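Local coordinates for protein lipoteichoic acid primase (Listeria monocytogenes, PDB 4UOP) that belongs to the sulfatase-like family, as the extracellular catalytic domain of a lipoteichoic acid primase that holds a magnesium ion, at residues 101-113 with 120-132. Numbering follows the deposited sequence.
With MG (magnesium ion), chain J.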
ATOM      1  N   GLN B 101     -12.878 -10.545  -3.922  1.00 17.23           N
ATOM      2  CA  GLN B 101     -11.515 -10.481  -3.429  1.00 17.45           C
ATOM      3  C   GLN B 101     -11.454  -9.591  -2.181  1.00 17.29           C
ATOM      4  O   GLN B 101     -12.191  -8.620  -2.079  1.00 17.77           O
ATOM      5  CB  GLN B 101     -10.588  -9.890  -4.506  1.00 18.03           C
ATOM      6  CG  GLN B 101     -10.930  -8.480  -4.940  1.00 18.44           C
ATOM      7  CD  GLN B 101      -9.944  -7.902  -5.939  1.00 19.99           C
ATOM      8  OE1 GLN B 101      -9.828  -8.394  -7.054  1.00 20.67           O
ATOM      9  NE2 GLN B 101      -9.241  -6.846  -5.548  1.00 19.71           N
ATOM     10  N   THR B 102     -10.580  -9.940  -1.249  1.00 18.61           N
ATOM     11  CA  THR B 102     -10.299  -9.122  -0.091  1.00 19.23           C
ATOM     12  C   THR B 102      -8.783  -9.021   0.023  1.00 19.32           C
ATOM     13  O   THR B 102      -8.157  -9.769   0.787  1.00 21.01           O
ATOM     14  CB  THR B 102     -10.913  -9.707   1.210  1.00 19.69           C
ATOM     15  OG1 THR B 102     -10.444 -11.041   1.455  1.00 19.63           O
ATOM     16  CG2 THR B 102     -12.426  -9.719   1.125  1.00 20.76           C
ATOM     17  N   VAL B 103      -8.201  -8.130  -0.772  1.00 19.47           N
ATOM     18  CA  VAL B 103      -6.751  -8.012  -0.853  1.00 19.50           C
ATOM     19  C   VAL B 103      -6.334  -6.573  -0.660  1.00 20.65           C
ATOM     20  O   VAL B 103      -7.173  -5.679  -0.636  1.00 21.09           O
ATOM     21  CB  VAL B 103      -6.180  -8.580  -2.180  1.00 20.11           C
ATOM     22  CG1 VAL B 103      -6.538 -10.049  -2.335  1.00 20.39           C
ATOM     23  CG2 VAL B 103      -6.659  -7.800  -3.387  1.00 20.81           C
ATOM     24  N   SER B 104      -5.033  -6.354  -0.525  1.00 22.46           N
ATOM     25  CA  SER B 104      -4.491  -5.039  -0.250  1.00 25.20           C
ATOM     26  C   SER B 104      -3.216  -4.810  -1.087  1.00 27.90           C
ATOM     27  O   SER B 104      -3.267  -4.922  -2.309  1.00 27.47           O
ATOM     28  CB  SER B 104      -4.215  -4.959   1.257  1.00 27.36           C
ATOM     29  OG  SER B 104      -3.736  -3.693   1.577  1.00 32.50           O
ATOM     30  N   LYS B 105      -2.087  -4.537  -0.427  1.00 29.83           N
ATOM     31  CA  LYS B 105      -0.843  -4.128  -1.080  1.00 32.33           C
ATOM     32  C   LYS B 105      -0.195  -5.227  -1.915  1.00 30.48           C
ATOM     33  O   LYS B 105       0.383  -4.974  -2.972  1.00 31.11           O
ATOM     34  CB  LYS B 105       0.189  -3.732   0.010  1.00 36.58           C
ATOM     35  CG  LYS B 105       0.352  -2.241   0.227  1.00 40.39           C
ATOM     36  CD  LYS B 105       1.264  -1.902   1.425  1.00 44.42           C
ATOM     37  CE  LYS B 105       2.685  -1.561   0.950  1.00 46.54           C
ATOM     38  NZ  LYS B 105       3.769  -1.707   1.970  1.00 49.15           N
ATOM     39  N   SER B 106      -0.264  -6.448  -1.412  1.00 27.81           N
ATOM     40  CA  SER B 106       0.400  -7.586  -2.046  1.00 28.29           C
ATOM     41  C   SER B 106      -0.645  -8.632  -2.432  1.00 25.14           C
ATOM     42  O   SER B 106      -0.915  -9.560  -1.684  1.00 24.17           O
ATOM     43  CB  SER B 106       1.430  -8.156  -1.077  1.00 31.18           C
ATOM     44  OG  SER B 106       2.241  -9.125  -1.713  1.00 36.69           O
ATOM     45  N   ASN B 107      -1.223  -8.479  -3.615  1.00 21.44           N
ATOM     46  CA  ASN B 107      -2.515  -9.104  -3.884  1.00 21.40           C
ATOM     47  C   ASN B 107      -2.586 -10.640  -3.685  1.00 20.72           C
ATOM     48  O   ASN B 107      -3.419 -11.121  -2.914  1.00 19.95           O
ATOM     49  CB  ASN B 107      -3.093  -8.649  -5.221  1.00 22.33           C
ATOM     50  CG  ASN B 107      -2.111  -8.747  -6.369  1.00 23.34           C
ATOM     51  OD1 ASN B 107      -1.069  -9.400  -6.277  1.00 24.21           O
ATOM     52  ND2 ASN B 107      -2.462  -8.095  -7.484  1.00 25.08           N
ATOM     53  N   THR B 108      -1.688 -11.388  -4.322  1.00 18.76           N
ATOM     54  CA  THR B 108      -1.687 -12.837  -4.191  1.00 18.67           C
ATOM     55  C   THR B 108      -1.496 -13.285  -2.726  1.00 18.83           C
ATOM     56  O   THR B 108      -2.230 -14.130  -2.236  1.00 17.89           O
ATOM     57  CB  THR B 108      -0.605 -13.498  -5.058  1.00 19.35           C
ATOM     58  OG1 THR B 108      -0.693 -13.011  -6.402  1.00 19.20           O
ATOM     59  CG2 THR B 108      -0.784 -15.012  -5.055  1.00 19.55           C
ATOM     60  N   ALA B 109      -0.508 -12.693  -2.054  1.00 17.99           N
ATOM     61  CA  ALA B 109      -0.229 -13.005  -0.664  1.00 19.10           C
ATOM     62  C   ALA B 109      -1.353 -12.567   0.270  1.00 18.93           C
ATOM     63  O   ALA B 109      -1.615 -13.237   1.271  1.00 19.40           O
ATOM     64  CB  ALA B 109       1.097 -12.406  -0.232  1.00 19.08           C
ATOM     65  N   ASP B 110      -1.990 -11.437  -0.030  1.00 18.77           N
ATOM     66  CA  ASP B 110      -3.141 -10.982   0.738  1.00 19.91           C
ATOM     67  C   ASP B 110      -4.334 -11.934   0.590  1.00 19.06           C
ATOM     68  O   ASP B 110      -5.093 -12.124   1.539  1.00 16.93           O
ATOM     69  CB  ASP B 110      -3.549  -9.559   0.344  1.00 21.37           C
ATOM     70  CG  ASP B 110      -2.534  -8.514   0.781  1.00 24.32           C
ATOM     71  OD1 ASP B 110      -1.701  -8.800   1.673  1.00 26.11           O
ATOM     72  OD2 ASP B 110      -2.590  -7.392   0.250  1.00 28.26           O
ATOM     73  N   ALA B 111      -4.479 -12.546  -0.582  1.00 17.30           N
ATOM     74  CA  ALA B 111      -5.505 -13.555  -0.770  1.00 17.30           C
ATOM     75  C   ALA B 111      -5.245 -14.744   0.137  1.00 17.27           C
ATOM     76  O   ALA B 111      -6.140 -15.202   0.849  1.00 16.42           O
ATOM     77  CB  ALA B 111      -5.570 -13.983  -2.221  1.00 17.02           C
ATOM     78  N   GLU B 112      -4.008 -15.247   0.121  1.00 17.43           N
ATOM     79  CA  GLU B 112      -3.626 -16.349   0.976  1.00 17.36           C
ATOM     80  C   GLU B 112      -3.846 -15.980   2.438  1.00 17.06           C
ATOM     81  O   GLU B 112      -4.383 -16.785   3.198  1.00 16.22           O
ATOM     82  CB  GLU B 112      -2.167 -16.713   0.753  1.00 18.17           C
ATOM     83  CG  GLU B 112      -1.875 -17.348  -0.608  1.00 19.53           C
ATOM     84  CD  GLU B 112      -0.457 -17.885  -0.669  1.00 21.26           C
ATOM     85  OE1 GLU B 112      -0.201 -18.932  -0.051  1.00 21.57           O
ATOM     86  OE2 GLU B 112       0.399 -17.235  -1.317  1.00 23.73           O
ATOM     87  N   TRP B 113      -3.408 -14.779   2.820  1.00 17.49           N
ATOM     88  CA  TRP B 113      -3.594 -14.294   4.193  1.00 18.02           C
ATOM     89  C   TRP B 113      -5.058 -14.382   4.629  1.00 18.81           C
ATOM     90  O   TRP B 113      -5.372 -14.885   5.733  1.00 18.71           O
ATOM     91  CB  TRP B 113      -3.088 -12.846   4.336  1.00 18.29           C
ATOM     92  CG  TRP B 113      -3.329 -12.310   5.712  1.00 18.45           C
ATOM     93  CD1 TRP B 113      -4.444 -11.678   6.156  1.00 19.47           C
ATOM     94  CD2 TRP B 113      -2.463 -12.434   6.844  1.00 18.95           C
ATOM     95  NE1 TRP B 113      -4.324 -11.379   7.494  1.00 18.49           N
ATOM     96  CE2 TRP B 113      -3.115 -11.829   7.939  1.00 18.86           C
ATOM     97  CE3 TRP B 113      -1.194 -12.980   7.036  1.00 19.41           C
ATOM     98  CZ2 TRP B 113      -2.541 -11.767   9.206  1.00 20.08           C
ATOM     99  CZ3 TRP B 113      -0.626 -12.914   8.296  1.00 19.99           C
ATOM    100  CH2 TRP B 113      -1.293 -12.309   9.357  1.00 19.39           C
ATOM    101  N   PHE B 120      -8.349  -9.606   8.083  1.00 20.69           N
ATOM    102  CA  PHE B 120      -8.166  -8.707   6.944  1.00 21.18           C
ATOM    103  C   PHE B 120      -6.698  -8.451   6.647  1.00 21.84           C
ATOM    104  O   PHE B 120      -5.872  -8.348   7.558  1.00 22.14           O
ATOM    105  CB  PHE B 120      -8.898  -7.382   7.187  1.00 21.32           C
ATOM    106  CG  PHE B 120     -10.387  -7.512   7.166  1.00 21.60           C
ATOM    107  CD1 PHE B 120     -11.074  -7.522   5.969  1.00 22.34           C
ATOM    108  CD2 PHE B 120     -11.105  -7.641   8.354  1.00 23.03           C
ATOM    109  CE1 PHE B 120     -12.453  -7.647   5.946  1.00 24.28           C
ATOM    110  CE2 PHE B 120     -12.487  -7.774   8.342  1.00 23.45           C
ATOM    111  CZ  PHE B 120     -13.168  -7.773   7.135  1.00 23.81           C
ATOM    112  N   PRO B 121      -6.355  -8.333   5.359  1.00 21.20           N
ATOM    113  CA  PRO B 121      -5.015  -7.862   5.056  1.00 21.95           C
ATOM    114  C   PRO B 121      -4.886  -6.425   5.523  1.00 21.18           C
ATOM    115  O   PRO B 121      -5.895  -5.747   5.710  1.00 21.58           O
ATOM    116  CB  PRO B 121      -4.928  -7.968   3.536  1.00 22.05           C
ATOM    117  CG  PRO B 121      -6.328  -7.945   3.072  1.00 24.07           C
ATOM    118  CD  PRO B 121      -7.179  -8.521   4.158  1.00 22.02           C
ATOM    119  N   SER B 122      -3.667  -5.988   5.767  1.00 21.97           N
ATOM    120  CA  SER B 122      -3.441  -4.651   6.294  1.00 24.07           C
ATOM    121  C   SER B 122      -3.701  -3.573   5.248  1.00 26.19           C
ATOM    122  O   SER B 122      -3.611  -3.827   4.039  1.00 25.38           O
ATOM    123  CB  SER B 122      -2.016  -4.548   6.837  1.00 24.80           C
ATOM    124  OG  SER B 122      -1.707  -3.234   7.221  1.00 26.54           O
ATOM    125  N   GLY B 123      -4.039  -2.371   5.716  1.00 27.01           N
ATOM    126  CA  GLY B 123      -4.110  -1.190   4.848  1.00 32.22           C
ATOM    127  C   GLY B 123      -2.722  -0.622   4.554  1.00 35.70           C
ATOM    128  O   GLY B 123      -2.561   0.187   3.649  1.00 37.44           O
ATOM    129  N   TYR B 124      -1.727  -1.060   5.322  1.00 40.80           N
ATOM    130  CA  TYR B 124      -0.395  -0.444   5.370  1.00 45.88           C
ATOM    131  C   TYR B 124       0.716  -1.466   5.069  1.00 46.17           C
ATOM    132  O   TYR B 124       1.556  -1.223   4.208  1.00 49.38           O
ATOM    133  CB  TYR B 124      -0.219   0.179   6.767  1.00 50.47           C
ATOM    134  CG  TYR B 124       1.115   0.834   7.099  1.00 56.64           C
ATOM    135  CD1 TYR B 124       2.237   0.064   7.403  1.00 60.57           C
ATOM    136  CD2 TYR B 124       1.236   2.226   7.186  1.00 61.19           C
ATOM    137  CE1 TYR B 124       3.451   0.654   7.732  1.00 62.69           C
ATOM    138  CE2 TYR B 124       2.446   2.826   7.519  1.00 62.60           C
ATOM    139  CZ  TYR B 124       3.549   2.035   7.791  1.00 64.08           C
ATOM    140  OH  TYR B 124       4.753   2.617   8.122  1.00 65.90           O
ATOM    141  N   TYR B 125       0.716  -2.592   5.789  1.00 43.49           N
ATOM    142  CA  TYR B 125       1.723  -3.662   5.626  1.00 40.40           C
ATOM    143  C   TYR B 125       1.359  -4.736   4.589  1.00 34.55           C
ATOM    144  O   TYR B 125       0.220  -4.833   4.150  1.00 33.91           O
ATOM    145  CB  TYR B 125       1.913  -4.408   6.953  1.00 42.89           C
ATOM    146  CG  TYR B 125       2.281  -3.569   8.151  1.00 45.46           C
ATOM    147  CD1 TYR B 125       3.536  -2.976   8.254  1.00 48.25           C
ATOM    148  CD2 TYR B 125       1.383  -3.403   9.209  1.00 47.39           C
ATOM    149  CE1 TYR B 125       3.879  -2.219   9.368  1.00 49.36           C
ATOM    150  CE2 TYR B 125       1.718  -2.652  10.325  1.00 50.45           C
ATOM    151  CZ  TYR B 125       2.966  -2.061  10.397  1.00 51.20           C
ATOM    152  OH  TYR B 125       3.300  -1.320  11.503  1.00 55.41           O
ATOM    153  N   THR B 126       2.359  -5.530   4.206  1.00 30.96           N
ATOM    154  CA  THR B 126       2.134  -6.872   3.661  1.00 27.84           C
ATOM    155  C   THR B 126       2.198  -7.818   4.857  1.00 25.95           C
ATOM    156  O   THR B 126       3.270  -8.031   5.436  1.00 24.66           O
ATOM    157  CB  THR B 126       3.182  -7.252   2.593  1.00 28.44           C
ATOM    158  OG1 THR B 126       3.003  -6.411   1.451  1.00 30.67           O
ATOM    159  CG2 THR B 126       3.021  -8.680   2.149  1.00 28.83           C
ATOM    160  N   ASN B 127       1.052  -8.367   5.241  1.00 24.86           N
ATOM    161  CA  ASN B 127       0.959  -9.126   6.485  1.00 25.39           C
ATOM    162  C   ASN B 127       1.829 -10.368   6.495  1.00 23.78           C
ATOM    163  O   ASN B 127       2.343 -10.746   7.545  1.00 23.77           O
ATOM    164  CB  ASN B 127      -0.504  -9.468   6.828  1.00 25.86           C
ATOM    165  CG  ASN B 127      -1.237  -8.299   7.458  1.00 28.25           C
ATOM    166  OD1 ASN B 127      -0.636  -7.267   7.765  1.00 31.40           O
ATOM    167  ND2 ASN B 127      -2.530  -8.441   7.637  1.00 28.80           N
ATOM    168  N   THR B 128       2.009 -11.001   5.334  1.00 21.77           N
ATOM    169  CA  THR B 128       2.830 -12.200   5.288  1.00 22.31           C
ATOM    170  C   THR B 128       4.289 -11.860   5.612  1.00 22.54           C
ATOM    171  O   THR B 128       5.012 -12.708   6.111  1.00 21.19           O
ATOM    172  CB  THR B 128       2.732 -12.949   3.936  1.00 22.49           C
ATOM    173  OG1 THR B 128       3.178 -12.109   2.871  1.00 22.67           O
ATOM    174  CG2 THR B 128       1.296 -13.397   3.681  1.00 22.45           C
ATOM    175  N   GLN B 129       4.700 -10.625   5.324  1.00 23.51           N
ATOM    176  CA  GLN B 129       6.043 -10.140   5.669  1.00 26.93           C
ATOM    177  C   GLN B 129       6.092  -9.744   7.133  1.00 26.94           C
ATOM    178  O   GLN B 129       6.864 -10.286   7.903  1.00 30.15           O
ATOM    179  CB  GLN B 129       6.410  -8.917   4.828  1.00 28.98           C
ATOM    180  CG  GLN B 129       6.629  -9.227   3.355  1.00 32.36           C
ATOM    181  CD  GLN B 129       8.060  -9.608   3.030  1.00 33.98           C
ATOM    182  OE1 GLN B 129       8.902  -9.787   3.923  1.00 34.42           O
ATOM    183  NE2 GLN B 129       8.348  -9.727   1.740  1.00 34.98           N
ATOM    184  N   THR B 130       5.244  -8.802   7.505  1.00 27.85           N
ATOM    185  CA  THR B 130       5.283  -8.200   8.837  1.00 27.80           C
ATOM    186  C   THR B 130       4.974  -9.176   9.969  1.00 28.98           C
ATOM    187  O   THR B 130       5.522  -9.035  11.072  1.00 27.27           O
ATOM    188  CB  THR B 130       4.318  -7.008   8.902  1.00 29.80           C
ATOM    189  OG1 THR B 130       4.646  -6.096   7.850  1.00 32.63           O
ATOM    190  CG2 THR B 130       4.405  -6.277  10.253  1.00 29.77           C
ATOM    191  N   TYR B 131       4.109 -10.160   9.722  1.00 25.79           N
ATOM    192  CA  TYR B 131       3.675 -11.054  10.800  1.00 25.67           C
ATOM    193  C   TYR B 131       4.104 -12.508  10.616  1.00 25.09           C
ATOM    194  O   TYR B 131       3.610 -13.412  11.300  1.00 23.80           O
ATOM    195  CB  TYR B 131       2.166 -10.928  10.984  1.00 25.97           C
ATOM    196  CG  TYR B 131       1.755  -9.529  11.358  1.00 26.44           C
ATOM    197  CD1 TYR B 131       2.038  -9.021  12.623  1.00 26.53           C
ATOM    198  CD2 TYR B 131       1.122  -8.691  10.437  1.00 27.66           C
ATOM    199  CE1 TYR B 131       1.681  -7.737  12.970  1.00 28.51           C
ATOM    200  CE2 TYR B 131       0.758  -7.400  10.782  1.00 28.10           C
ATOM    201  CZ  TYR B 131       1.034  -6.930  12.053  1.00 28.73           C
ATOM    202  OH  TYR B 131       0.673  -5.656  12.402  1.00 30.13           O
ATOM    203  N   GLY B 132       5.075 -12.732   9.733  1.00 25.61           N
ATOM    204  CA  GLY B 132       5.663 -14.050   9.565  1.00 26.24           C
ATOM    205  C   GLY B 132       6.406 -14.563  10.787  1.00 27.62           C
ATOM    206  O   GLY B 132       6.722 -15.747  10.853  1.00 27.08           O
TER
HETATM  207 MG    MG J1616      -2.181 -12.987  -7.883  1.00 10.93          MG
HETATM  208  O   HOH W   1      -0.696 -11.485  -8.555  1.00 21.74           O
HETATM  209  O   HOH W   2      -0.026 -10.402   2.935  1.00 32.42           O
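Trp-113, Asp-110 and Ala-109, on one side of helix 107-117, pack against the loop at Pro-121 and against Asn-127 and Thr-128 of the short helix 127-130, a buried contact beside the magnesium site. Asn-127 lays its CB over the face of the indole, 3.5 Å from the centroid of the Trp-113 six-membered ring and 8° off the normal, a CH-pi contact; its amide plane is turned 62° from the ring. With CG of Trp-113 anti to the backbone N (chi1 177°), the indole reaches across to helix 127-130, and Trp-113 CH2 also meets Tyr-131 CB, just past that helix. Helix 412-433 packs on the tryptophan too, through Val-432.

Nearer the helix start, Pro-121 sets CB 3.7 Å from Asp-110 CG, and its CG reaches Thr-102 O. That carboxylate ties down the preceding loop: OD2 accepts from Ser-106 N at 3.0 Å, from above its plane, and weakly from Ser-104 N. OD1 takes a water that also accepts from Thr-128 N, bridging the two segments. Ser-104 OG donates a very short bond, 2.5 Å, to Ser-122 O, while Ser-122 OG accepts from Tyr-124 N and Tyr-125 N in an ST turn and ST motif.

Two residues before Asp-110, Thr-108 OG1 binds the magnesium ion at 2.1 Å, with Glu-66, Asp-284 and His-285 completing the protein ligands: the helix-start threonine of a sulfatase-fold metal site.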